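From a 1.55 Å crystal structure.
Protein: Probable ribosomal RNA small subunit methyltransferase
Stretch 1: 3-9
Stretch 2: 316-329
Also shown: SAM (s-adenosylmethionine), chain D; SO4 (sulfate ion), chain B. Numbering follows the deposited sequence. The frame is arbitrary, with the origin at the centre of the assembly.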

# COMPACT_ATOMS: atom_id res chain seq x y z
N LEU A 3 15.00 13.01 3.49
CA LEU A 3 14.16 13.67 4.53
C LEU A 3 14.52 13.16 5.91
O LEU A 3 14.90 12.01 6.07
CB LEU A 3 12.68 13.36 4.27
CG LEU A 3 12.04 13.72 2.93
CD1 LEU A 3 10.66 13.10 2.82
CD2 LEU A 3 11.97 15.24 2.74
N THR A 4 14.37 14.02 6.91
CA THR A 4 14.38 13.60 8.30
C THR A 4 13.12 12.77 8.57
O THR A 4 12.19 12.75 7.74
CB THR A 4 14.36 14.79 9.25
OG1 THR A 4 13.18 15.57 9.00
CG2 THR A 4 15.61 15.67 9.03
N ARG A 5 13.08 12.08 9.70
CA ARG A 5 11.87 11.33 10.06
C ARG A 5 10.70 12.28 10.25
O ARG A 5 9.62 12.04 9.71
CB ARG A 5 12.10 10.48 11.30
CG ARG A 5 13.04 9.32 11.04
CD ARG A 5 13.40 8.57 12.31
NE ARG A 5 14.13 9.43 13.24
CZ ARG A 5 13.74 9.70 14.48
NH1 ARG A 5 12.64 9.16 14.99
NH2 ARG A 5 14.49 10.50 15.24
N GLU A 6 10.92 13.39 10.97
CA GLU A 6 9.90 14.43 11.12
C GLU A 6 9.39 14.93 9.77
O GLU A 6 8.18 15.07 9.58
CB GLU A 6 10.43 15.60 11.99
CG GLU A 6 9.36 16.66 12.34
CD GLU A 6 9.17 17.72 11.24
OE1 GLU A 6 10.16 18.10 10.60
OE2 GLU A 6 8.02 18.15 11.03
N ALA A 7 10.29 15.16 8.81
CA ALA A 7 9.87 15.60 7.47
C ALA A 7 9.08 14.53 6.70
O ALA A 7 8.11 14.83 6.01
CB ALA A 7 11.05 16.07 6.65
N TYR A 8 9.51 13.27 6.83
CA TYR A 8 8.74 12.18 6.24
C TYR A 8 7.29 12.15 6.76
O TYR A 8 6.35 11.93 5.97
CB TYR A 8 9.41 10.79 6.45
CG TYR A 8 8.47 9.75 5.87
CD1 TYR A 8 8.42 9.54 4.49
CD2 TYR A 8 7.51 9.09 6.67
CE1 TYR A 8 7.51 8.70 3.91
CE2 TYR A 8 6.58 8.23 6.10
CZ TYR A 8 6.56 8.03 4.71
OH TYR A 8 5.62 7.22 4.15
N HIS A 9 7.12 12.32 8.07
CA HIS A 9 5.80 12.20 8.70
C HIS A 9 4.97 13.47 8.68
O HIS A 9 3.80 13.45 9.08
CB HIS A 9 5.92 11.72 10.14
CG HIS A 9 6.30 10.28 10.26
ND1 HIS A 9 5.45 9.26 9.87
CD2 HIS A 9 7.41 9.68 10.74
CE1 HIS A 9 6.04 8.09 10.08
NE2 HIS A 9 7.23 8.32 10.61
N LEU A 316 13.01 5.32 -3.24
CA LEU A 316 11.75 6.00 -2.88
C LEU A 316 11.86 6.69 -1.53
O LEU A 316 12.56 6.20 -0.63
CB LEU A 316 10.60 4.99 -2.86
CG LEU A 316 10.23 4.29 -4.18
CD1 LEU A 316 9.15 3.26 -3.89
CD2 LEU A 316 9.75 5.30 -5.22
N ASP A 317 11.12 7.79 -1.35
CA ASP A 317 11.04 8.46 -0.05
C ASP A 317 10.70 7.49 1.09
O ASP A 317 11.30 7.56 2.16
CB ASP A 317 9.95 9.54 -0.07
CG ASP A 317 10.30 10.73 -0.93
OD1 ASP A 317 11.50 10.94 -1.22
OD2 ASP A 317 9.35 11.47 -1.30
N VAL A 318 9.74 6.59 0.88
CA VAL A 318 9.37 5.62 1.93
C VAL A 318 10.55 4.75 2.30
O VAL A 318 10.81 4.51 3.49
CB VAL A 318 8.17 4.72 1.51
CG1 VAL A 318 7.95 3.57 2.50
CG2 VAL A 318 6.89 5.58 1.35
N ALA A 319 11.27 4.27 1.28
CA ALA A 319 12.41 3.38 1.50
C ALA A 319 13.54 4.10 2.25
O ALA A 319 14.17 3.52 3.13
CB ALA A 319 12.89 2.80 0.18
N GLN A 320 13.77 5.37 1.92
CA GLN A 320 14.75 6.16 2.67
C GLN A 320 14.30 6.31 4.13
O GLN A 320 15.10 6.17 5.04
CB GLN A 320 14.91 7.52 2.00
CG GLN A 320 16.04 8.37 2.53
CD GLN A 320 16.30 9.58 1.63
OE1 GLN A 320 16.01 9.55 0.43
NE2 GLN A 320 16.85 10.64 2.21
N ALA A 321 13.00 6.58 4.34
CA ALA A 321 12.47 6.64 5.69
C ALA A 321 12.65 5.34 6.47
O ALA A 321 12.89 5.36 7.69
CB ALA A 321 10.99 7.05 5.66
N PHE A 322 12.53 4.20 5.78
CA PHE A 322 12.72 2.91 6.43
C PHE A 322 14.11 2.85 7.05
O PHE A 322 14.27 2.39 8.18
CB PHE A 322 12.58 1.78 5.40
CG PHE A 322 11.16 1.33 5.14
CD1 PHE A 322 10.05 2.07 5.57
CD2 PHE A 322 10.95 0.15 4.42
CE1 PHE A 322 8.77 1.59 5.30
CE2 PHE A 322 9.69 -0.31 4.15
CZ PHE A 322 8.58 0.40 4.59
N VAL A 323 15.12 3.31 6.30
CA VAL A 323 16.50 3.27 6.81
C VAL A 323 16.64 4.20 8.01
O VAL A 323 17.22 3.80 9.01
CB VAL A 323 17.48 3.68 5.72
CG1 VAL A 323 18.93 3.76 6.28
CG2 VAL A 323 17.42 2.68 4.61
N ASN A 324 16.11 5.42 7.90
CA ASN A 324 16.23 6.39 9.01
C ASN A 324 15.52 5.85 10.24
O ASN A 324 16.03 5.95 11.36
CB ASN A 324 15.65 7.76 8.63
CG ASN A 324 16.35 8.39 7.44
OD1 ASN A 324 17.48 8.04 7.10
ND2 ASN A 324 15.66 9.33 6.78
N VAL A 325 14.33 5.27 10.02
CA VAL A 325 13.58 4.72 11.14
C VAL A 325 14.30 3.51 11.76
O VAL A 325 14.38 3.40 12.98
CB VAL A 325 12.12 4.41 10.71
CG1 VAL A 325 11.41 3.54 11.75
CG2 VAL A 325 11.37 5.72 10.51
N ALA A 326 14.88 2.63 10.94
CA ALA A 326 15.60 1.48 11.45
C ALA A 326 16.72 1.90 12.39
O ALA A 326 16.89 1.33 13.48
CB ALA A 326 16.16 0.67 10.30
N ALA A 327 17.49 2.90 11.98
CA ALA A 327 18.58 3.40 12.81
C ALA A 327 18.06 3.94 14.15
O ALA A 327 18.66 3.70 15.21
CB ALA A 327 19.34 4.49 12.07
N ALA A 328 16.94 4.65 14.09
CA ALA A 328 16.37 5.30 15.25
C ALA A 328 15.67 4.34 16.21
O ALA A 328 15.59 4.60 17.42
CB ALA A 328 15.40 6.42 14.82
N ARG A 329 15.18 3.22 15.69
CA ARG A 329 14.36 2.29 16.46
C ARG A 329 15.16 1.14 17.04
O ARG A 329 14.63 0.37 17.83
CB ARG A 329 13.22 1.73 15.61
CG ARG A 329 12.12 2.72 15.18
CD ARG A 329 11.13 2.87 16.30
NE ARG A 329 10.08 3.85 16.02
CZ ARG A 329 9.25 4.33 16.94
NH1 ARG A 329 9.34 3.94 18.22
NH2 ARG A 329 8.32 5.22 16.60
N SAM D . 8.01 -7.70 3.49
CA SAM D . 7.17 -8.21 2.36
C SAM D . 7.95 -9.25 1.59
O SAM D . 9.16 -9.31 1.84
OXT SAM D . 7.38 -9.95 0.73
CB SAM D . 6.78 -7.08 1.40
CG SAM D . 7.94 -6.34 0.74
SD SAM D . 7.35 -5.11 -0.46
CE SAM D . 8.81 -4.90 -1.52
C5' SAM D . 7.36 -3.52 0.42
C4' SAM D . 6.17 -3.36 1.35
O4' SAM D . 6.27 -2.04 1.86
C3' SAM D . 4.80 -3.50 0.67
O3' SAM D . 3.99 -4.48 1.32
C2' SAM D . 4.21 -2.09 0.77
O2' SAM D . 2.80 -2.02 0.84
C1' SAM D . 4.94 -1.61 2.03
N9 SAM D . 4.88 -0.16 2.16
C8 SAM D . 4.85 0.81 1.16
N7 SAM D . 4.83 2.04 1.74
C5 SAM D . 4.83 1.85 3.10
C6 SAM D . 4.78 2.72 4.20
N6 SAM D . 4.69 4.05 4.03
N1 SAM D . 4.80 2.17 5.46
C2 SAM D . 4.86 0.81 5.66
N3 SAM D . 4.86 -0.08 4.59
C4 SAM D . 4.86 0.46 3.35
S SO4 B . 16.52 11.76 11.50
O1 SO4 B . 17.61 12.67 11.18
O2 SO4 B . 15.54 12.44 12.32
O3 SO4 B . 15.93 11.27 10.26
O4 SO4 B . 17.01 10.62 12.26
O HOH W 1 12.97 9.93 6.20

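A helix that begins at Arg5 lies across a long one, residues 317-329, at 138° between their N-to-C directions, so the helices run roughly antiparallel, 42° from exactly so. The axes come no closer than 10.2 Å, and the nearest CA atoms across the contact, Arg5 CA and Ala321 CA, are 6.4 Å apart; Ala321 CB points into that space. No clear direct hydrogen bond crosses the contact, which buries 467 Å² in total; packing and a water are the contacts that can be named with confidence.

Leu3 opens the walk. Its CB points sideways, yet its end comes nearer, with Leu3 CD1 4.5 Å from Asp317 CG. Its carbonyl lies near Asn324, O to ND2 at 2.9 Å, but the angle is poor for a hydrogen bond. The Asn324 amide is better served by water 1, which accepts from ND2 at 2.8 Å and donates weakly to Thr4 O at 3.3 Å, bridging the stretches.

The Thr4 side chain, its CB pointing away, works within its own stretch: OG1 accepts from Ala7 N at 2.9 Å, capping an amide that the first turn leaves without a backbone partner.

Arg5 uses its length as an apolar arm. In an m-t-m conformation, it lays CG 3.9 Å from Asn324 CB and CD 3.9 Å from Val325 CG2, while Ala328 CB covers one face of the guanidinium, 3.6 Å from NE. That leaves the polar edge free: Arg5 NE donates to sulfate O4 at 3.3 Å and Arg5 N to O3 at 3.0 Å, the ion probably coming from the crystallisation liquor.

Glu6 and Ala7 stay out of reach, and Tyr8, one turn beyond Thr4, points back in. Ala321 CB sits over its ring face, 4.0 Å from the centroid, in a CH-pi contact. Farther out, Tyr8 OH meets Val318 CG2 at 3.5 Å and approaches N6 of the methyl donor SAM at 3.3 Å.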